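Putative GH105 family protein (Salmonella enterica subsp. enterica serovar Paratyphi A, PDB 3QWT) is of unknown function but, as a probable member of glycoside hydrolase family 105, may release unsaturated uronic acids from oligosaccharides by hydrolysis. Local coordinates at residues H19-V33 against Q366-Y380. Sequence-based numbering, arbitrary orientation.
Sequences HFIARDELKALIQKV and QAMAMLCLTEYLRNY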
loop_
_atom_site.group_PDB
_atom_site.type_symbol
_atom_site.label_atom_id
_atom_site.label_comp_id
_atom_site.label_asym_id
_atom_site.label_seq_id
_atom_site.Cartn_x
_atom_site.Cartn_y
_atom_site.Cartn_z
ATOM N N HIS A 19 -37.040 9.675 32.061
ATOM C CA HIS A 19 -37.035 10.908 31.300
ATOM C C HIS A 19 -37.908 11.944 31.972
ATOM O O HIS A 19 -39.129 11.796 32.056
ATOM C CB HIS A 19 -37.491 10.666 29.866
ATOM C CG HIS A 19 -36.526 9.855 29.062
ATOM N ND1 HIS A 19 -36.927 8.982 28.074
ATOM C CD2 HIS A 19 -35.174 9.778 29.106
ATOM C CE1 HIS A 19 -35.866 8.405 27.543
ATOM N NE2 HIS A 19 -34.790 8.874 28.149
ATOM N N PHE A 20 -37.273 12.998 32.460
ATOM C CA PHE A 20 -38.015 14.060 33.102
ATOM C C PHE A 20 -38.853 14.800 32.068
ATOM O O PHE A 20 -39.880 15.381 32.398
ATOM C CB PHE A 20 -37.078 15.004 33.861
ATOM C CG PHE A 20 -36.317 15.955 32.987
ATOM C CD1 PHE A 20 -36.771 17.242 32.791
ATOM C CD2 PHE A 20 -35.134 15.578 32.397
ATOM C CE1 PHE A 20 -36.070 18.119 32.014
ATOM C CE2 PHE A 20 -34.427 16.460 31.622
ATOM C CZ PHE A 20 -34.893 17.729 31.430
ATOM N N ILE A 21 -38.423 14.751 30.811
ATOM C CA ILE A 21 -39.161 15.418 29.740
ATOM C C ILE A 21 -39.295 14.472 28.555
ATOM O O ILE A 21 -38.350 13.763 28.220
ATOM C CB ILE A 21 -38.457 16.732 29.336
ATOM C CG1 ILE A 21 -39.268 17.489 28.289
ATOM C CG2 ILE A 21 -37.005 16.472 28.880
ATOM C CD1 ILE A 21 -38.538 18.684 27.722
ATOM N N ALA A 22 -40.463 14.424 27.926
ATOM C CA ALA A 22 -40.672 13.428 26.875
ATOM C C ALA A 22 -40.036 13.827 25.553
ATOM O O ALA A 22 -39.926 15.012 25.242
ATOM C CB ALA A 22 -42.128 13.113 26.690
ATOM N N ARG A 23 -39.620 12.822 24.782
ATOM C CA ARG A 23 -38.957 13.072 23.516
ATOM C C ARG A 23 -39.626 14.172 22.699
ATOM O O ARG A 23 -38.977 15.129 22.276
ATOM C CB ARG A 23 -38.870 11.807 22.654
ATOM C CG ARG A 23 -38.024 12.038 21.380
ATOM C CD ARG A 23 -38.064 10.888 20.409
ATOM N NE ARG A 23 -39.418 10.663 19.922
ATOM C CZ ARG A 23 -39.754 9.698 19.077
ATOM N NH1 ARG A 23 -38.831 8.866 18.611
ATOM N NH2 ARG A 23 -41.016 9.569 18.698
ATOM N N ASP A 24 -40.917 14.025 22.446
ATOM C CA ASP A 24 -41.579 14.940 21.527
ATOM C C ASP A 24 -41.791 16.323 22.125
ATOM O O ASP A 24 -41.928 17.311 21.410
ATOM C CB ASP A 24 -42.852 14.311 20.966
ATOM C CG ASP A 24 -42.538 13.102 20.081
ATOM O OD1 ASP A 24 -41.454 13.094 19.458
ATOM O OD2 ASP A 24 -43.347 12.156 20.013
ATOM N N GLU A 25 -41.749 16.390 23.444
ATOM C CA GLU A 25 -41.756 17.659 24.144
ATOM C C GLU A 25 -40.446 18.371 23.830
ATOM O O GLU A 25 -40.423 19.560 23.510
ATOM C CB GLU A 25 -41.874 17.403 25.646
ATOM C CG GLU A 25 -42.343 18.583 26.469
ATOM C CD GLU A 25 -42.743 18.171 27.880
ATOM O OE1 GLU A 25 -42.267 17.119 28.370
ATOM O OE2 GLU A 25 -43.552 18.889 28.495
ATOM N N LEU A 26 -39.348 17.630 23.921
ATOM C CA LEU A 26 -38.041 18.162 23.556
ATOM C C LEU A 26 -38.050 18.749 22.143
ATOM O O LEU A 26 -37.638 19.891 21.921
ATOM C CB LEU A 26 -36.991 17.068 23.655
ATOM C CG LEU A 26 -36.129 17.145 24.898
ATOM C CD1 LEU A 26 -35.452 15.807 25.134
ATOM C CD2 LEU A 26 -35.115 18.261 24.734
ATOM N N LYS A 27 -38.522 17.966 21.184
ATOM C CA LYS A 27 -38.574 18.450 19.811
ATOM C C LYS A 27 -39.402 19.739 19.697
ATOM O O LYS A 27 -38.997 20.695 19.023
ATOM C CB LYS A 27 -39.118 17.371 18.879
ATOM C CG LYS A 27 -38.231 16.171 18.737
ATOM C CD LYS A 27 -38.714 15.334 17.574
ATOM C CE LYS A 27 -37.798 14.166 17.287
ATOM N NZ LYS A 27 -38.392 13.285 16.242
ATOM N N ALA A 28 -40.552 19.769 20.364
ATOM C CA ALA A 28 -41.398 20.958 20.311
ATOM C C ALA A 28 -40.677 22.178 20.886
ATOM O O ALA A 28 -40.835 23.286 20.389
ATOM C CB ALA A 28 -42.715 20.715 21.030
ATOM N N LEU A 29 -39.873 21.962 21.925
ATOM C CA LEU A 29 -39.063 23.027 22.513
ATOM C C LEU A 29 -38.030 23.537 21.493
ATOM O O LEU A 29 -37.869 24.742 21.275
ATOM C CB LEU A 29 -38.364 22.492 23.764
ATOM C CG LEU A 29 -37.754 23.460 24.780
ATOM C CD1 LEU A 29 -38.784 24.463 25.284
ATOM C CD2 LEU A 29 -37.177 22.674 25.943
ATOM N N ILE A 30 -37.332 22.609 20.854
ATOM C CA ILE A 30 -36.362 22.991 19.843
ATOM C C ILE A 30 -37.037 23.821 18.752
ATOM O O ILE A 30 -36.532 24.873 18.370
ATOM C CB ILE A 30 -35.659 21.773 19.280
ATOM C CG1 ILE A 30 -34.891 21.088 20.415
ATOM C CG2 ILE A 30 -34.714 22.184 18.157
ATOM C CD1 ILE A 30 -34.278 19.753 20.061
ATOM N N GLN A 31 -38.196 23.375 18.285
ATOM C CA GLN A 31 -38.926 24.149 17.289
ATOM C C GLN A 31 -39.200 25.563 17.797
ATOM O O GLN A 31 -38.922 26.546 17.111
ATOM C CB GLN A 31 -40.220 23.440 16.860
ATOM C CG GLN A 31 -40.020 21.997 16.288
ATOM C CD GLN A 31 -39.157 21.910 15.010
ATOM O OE1 GLN A 31 -38.940 22.896 14.303
ATOM N NE2 GLN A 31 -38.670 20.712 14.718
ATOM N N LYS A 32 -39.719 25.666 19.012
ATOM C CA LYS A 32 -40.021 26.966 19.616
ATOM C C LYS A 32 -38.781 27.867 19.733
ATOM O O LYS A 32 -38.846 29.092 19.550
ATOM C CB LYS A 32 -40.664 26.774 21.000
ATOM C CG LYS A 32 -41.485 27.960 21.479
ATOM C CD LYS A 32 -41.713 27.908 22.989
ATOM C CE LYS A 32 -42.286 26.564 23.452
ATOM N NZ LYS A 32 -42.306 26.452 24.943
ATOM N N VAL A 33 -37.655 27.250 20.062
ATOM C CA VAL A 33 -36.390 27.950 20.178
ATOM C C VAL A 33 -35.919 28.437 18.802
ATOM O O VAL A 33 -35.364 29.526 18.665
ATOM C CB VAL A 33 -35.357 27.026 20.867
ATOM C CG1 VAL A 33 -33.934 27.543 20.723
ATOM C CG2 VAL A 33 -35.734 26.860 22.340
ATOM N N GLN A 366 -29.908 30.948 21.428
ATOM C CA GLN A 366 -30.862 29.971 20.917
ATOM C C GLN A 366 -30.155 28.747 20.331
ATOM O O GLN A 366 -30.577 27.606 20.521
ATOM C CB GLN A 366 -31.723 30.605 19.822
ATOM C CG GLN A 366 -32.370 31.935 20.204
ATOM C CD GLN A 366 -33.210 31.828 21.451
ATOM O OE1 GLN A 366 -32.907 32.445 22.477
ATOM N NE2 GLN A 366 -34.270 31.032 21.378
ATOM N N ALA A 367 -29.084 28.983 19.592
ATOM C CA ALA A 367 -28.450 27.885 18.882
ATOM C C ALA A 367 -27.841 26.921 19.880
ATOM O O ALA A 367 -28.018 25.710 19.779
ATOM C CB ALA A 367 -27.406 28.394 17.889
HETATM N N MSE A 368 -27.147 27.466 20.868
HETATM C CA MSE A 368 -26.508 26.608 21.863
HETATM C C MSE A 368 -27.545 25.792 22.642
HETATM O O MSE A 368 -27.339 24.613 22.915
HETATM C CB MSE A 368 -25.577 27.423 22.759
HETATM C CG MSE A 368 -24.372 27.927 21.975
HETATM SE SE MSE A 368 -23.558 29.504 22.759
HETATM C CE MSE A 368 -22.230 28.596 23.884
ATOM N N ALA A 369 -28.686 26.399 22.951
ATOM C CA ALA A 369 -29.765 25.614 23.529
ATOM C C ALA A 369 -30.077 24.414 22.632
ATOM O O ALA A 369 -30.252 23.299 23.116
ATOM C CB ALA A 369 -31.005 26.462 23.756
HETATM N N MSE A 370 -30.135 24.621 21.321
HETATM C CA MSE A 370 -30.522 23.498 20.483
HETATM C C MSE A 370 -29.386 22.520 20.286
HETATM O O MSE A 370 -29.616 21.328 20.119
HETATM C CB MSE A 370 -31.212 23.923 19.167
HETATM C CG MSE A 370 -30.418 24.762 18.185
HETATM SE SE MSE A 370 -31.643 25.593 16.855
HETATM C CE MSE A 370 -31.769 27.337 17.678
ATOM N N LEU A 371 -28.158 23.018 20.340
ATOM C CA LEU A 371 -27.004 22.135 20.307
ATOM C C LEU A 371 -27.128 21.119 21.433
ATOM O O LEU A 371 -27.174 19.910 21.189
ATOM C CB LEU A 371 -25.697 22.924 20.459
ATOM C CG LEU A 371 -24.868 23.301 19.232
ATOM C CD1 LEU A 371 -23.603 23.988 19.704
ATOM C CD2 LEU A 371 -24.525 22.074 18.365
ATOM N N CYS A 372 -27.189 21.614 22.671
ATOM C CA CYS A 372 -27.194 20.725 23.828
ATOM C C CYS A 372 -28.468 19.897 23.862
ATOM O O CYS A 372 -28.445 18.735 24.260
ATOM C CB CYS A 372 -27.008 21.501 25.142
ATOM S SG CYS A 372 -28.373 22.615 25.636
ATOM N N LEU A 373 -29.577 20.483 23.423
ATOM C CA LEU A 373 -30.839 19.763 23.474
ATOM C C LEU A 373 -30.856 18.656 22.417
ATOM O O LEU A 373 -31.462 17.597 22.626
ATOM C CB LEU A 373 -32.052 20.704 23.354
ATOM C CG LEU A 373 -32.317 21.638 24.538
ATOM C CD1 LEU A 373 -33.474 22.592 24.236
ATOM C CD2 LEU A 373 -32.599 20.852 25.800
ATOM N N THR A 374 -30.162 18.873 21.304
ATOM C CA THR A 374 -30.085 17.844 20.261
ATOM C C THR A 374 -29.232 16.662 20.680
ATOM O O THR A 374 -29.572 15.507 20.424
ATOM C CB THR A 374 -29.556 18.400 18.945
ATOM O OG1 THR A 374 -30.450 19.409 18.464
ATOM C CG2 THR A 374 -29.458 17.289 17.916
ATOM N N GLU A 375 -28.111 16.950 21.324
ATOM C CA GLU A 375 -27.287 15.891 21.864
ATOM C C GLU A 375 -28.090 15.124 22.929
ATOM O O GLU A 375 -27.989 13.898 23.041
ATOM C CB GLU A 375 -25.971 16.465 22.409
ATOM C CG GLU A 375 -25.072 15.457 23.121
ATOM C CD GLU A 375 -24.517 14.349 22.218
ATOM O OE1 GLU A 375 -24.222 14.615 21.048
ATOM O OE2 GLU A 375 -24.349 13.205 22.693
ATOM N N TYR A 376 -28.918 15.836 23.687
ATOM C CA TYR A 376 -29.710 15.188 24.729
ATOM C C TYR A 376 -30.773 14.258 24.132
ATOM O O TYR A 376 -31.124 13.231 24.731
ATOM C CB TYR A 376 -30.357 16.229 25.636
ATOM C CG TYR A 376 -30.937 15.655 26.918
ATOM C CD1 TYR A 376 -32.318 15.591 27.112
ATOM C CD2 TYR A 376 -30.107 15.188 27.933
ATOM C CE1 TYR A 376 -32.852 15.080 28.265
ATOM C CE2 TYR A 376 -30.642 14.670 29.110
ATOM C CZ TYR A 376 -32.017 14.620 29.265
ATOM O OH TYR A 376 -32.575 14.109 30.419
ATOM N N LEU A 377 -31.269 14.619 22.946
ATOM C CA LEU A 377 -32.208 13.780 22.206
ATOM C C LEU A 377 -31.640 12.404 21.885
ATOM O O LEU A 377 -32.393 11.447 21.721
ATOM C CB LEU A 377 -32.656 14.459 20.907
ATOM C CG LEU A 377 -33.940 15.298 21.021
ATOM C CD1 LEU A 377 -34.260 15.961 19.697
ATOM C CD2 LEU A 377 -35.129 14.463 21.496
ATOM N N ARG A 378 -30.321 12.295 21.782
ATOM C CA ARG A 378 -29.717 10.990 21.505
ATOM C C ARG A 378 -30.053 9.991 22.603
ATOM O O ARG A 378 -30.145 8.796 22.347
ATOM C CB ARG A 378 -28.205 11.087 21.297
ATOM C CG ARG A 378 -27.807 11.741 19.978
ATOM C CD ARG A 378 -26.301 11.676 19.786
ATOM N NE ARG A 378 -25.852 10.333 19.422
ATOM C CZ ARG A 378 -25.893 9.848 18.181
ATOM N NH1 ARG A 378 -25.462 8.616 17.921
ATOM N NH2 ARG A 378 -26.370 10.601 17.196
ATOM N N ASN A 379 -30.253 10.486 23.820
ATOM C CA ASN A 379 -30.769 9.647 24.909
ATOM C C ASN A 379 -32.143 9.023 24.635
ATOM O O ASN A 379 -32.577 8.131 25.364
ATOM C CB ASN A 379 -30.816 10.420 26.229
ATOM C CG ASN A 379 -29.453 10.572 26.858
ATOM O OD1 ASN A 379 -28.536 9.819 26.558
ATOM N ND2 ASN A 379 -29.314 11.548 27.742
ATOM N N TYR A 380 -32.826 9.481 23.588
ATOM C CA TYR A 380 -34.141 8.926 23.270
ATOM C C TYR A 380 -34.108 7.938 22.113
ATOM O O TYR A 380 -35.147 7.585 21.560
ATOM C CB TYR A 380 -35.161 10.037 23.022
ATOM C CG TYR A 380 -35.378 10.874 24.246
ATOM C CD1 TYR A 380 -34.388 11.729 24.698
ATOM C CD2 TYR A 380 -36.560 10.791 24.974
ATOM C CE1 TYR A 380 -34.568 12.486 25.833
ATOM C CE2 TYR A 380 -36.747 11.543 26.112
ATOM C CZ TYR A 380 -35.747 12.390 26.538
ATOM O OH TYR A 380 -35.908 13.154 27.668
#
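Tyr380 OH donates to Ile21 O, the shortest polar bond of the contact at 2.6 Å, tying the loop ahead of helix 23-33 to the C-terminal end of segment 366-380. One face of the same phenol ring carries the His19 imidazole in an offset stack, centroids 3.9 Å apart and planes at 27°. CE2 of Tyr380 lies over the rim of the imidazole, 3.2 Å from His19 ND1. With CG anti to the carbonyl carbon (chi1 -63°), the Tyr380 ring lies against residues 19-26, where Arg23 CB and Leu26 CD1 also touch it, the latter 3.5 Å from Tyr380 CE1. Leu26 CD1 touches the edge of the Tyr376 ring as well. Tyr376 OH, hydrogen-bonded to Glu322, meets the edge of the Phe20 ring.

Further along, the helices interlock knobs-into-holes: Ile30 sits among Met370, Leu373, Thr374 and Leu377, while Leu377 fits between Arg23, Leu26, Lys27 and Ile30. Ile30 CD1 and Leu377 CD1 meet at 3.8 Å. At the far end Gln366 NE2 donates nearly straight (169°) to a lone pair of Val33 O, 3.3 Å away; Gly336 O also accepts from this amide nitrogen. The axes of helices 23-33 and 366-377 run nearly antiparallel, 9.7 Å apart at closest approach, bringing the first and last helices of the chain side by side, as expected for ring closure in the alpha/alpha toroid of the six-hairpin clan.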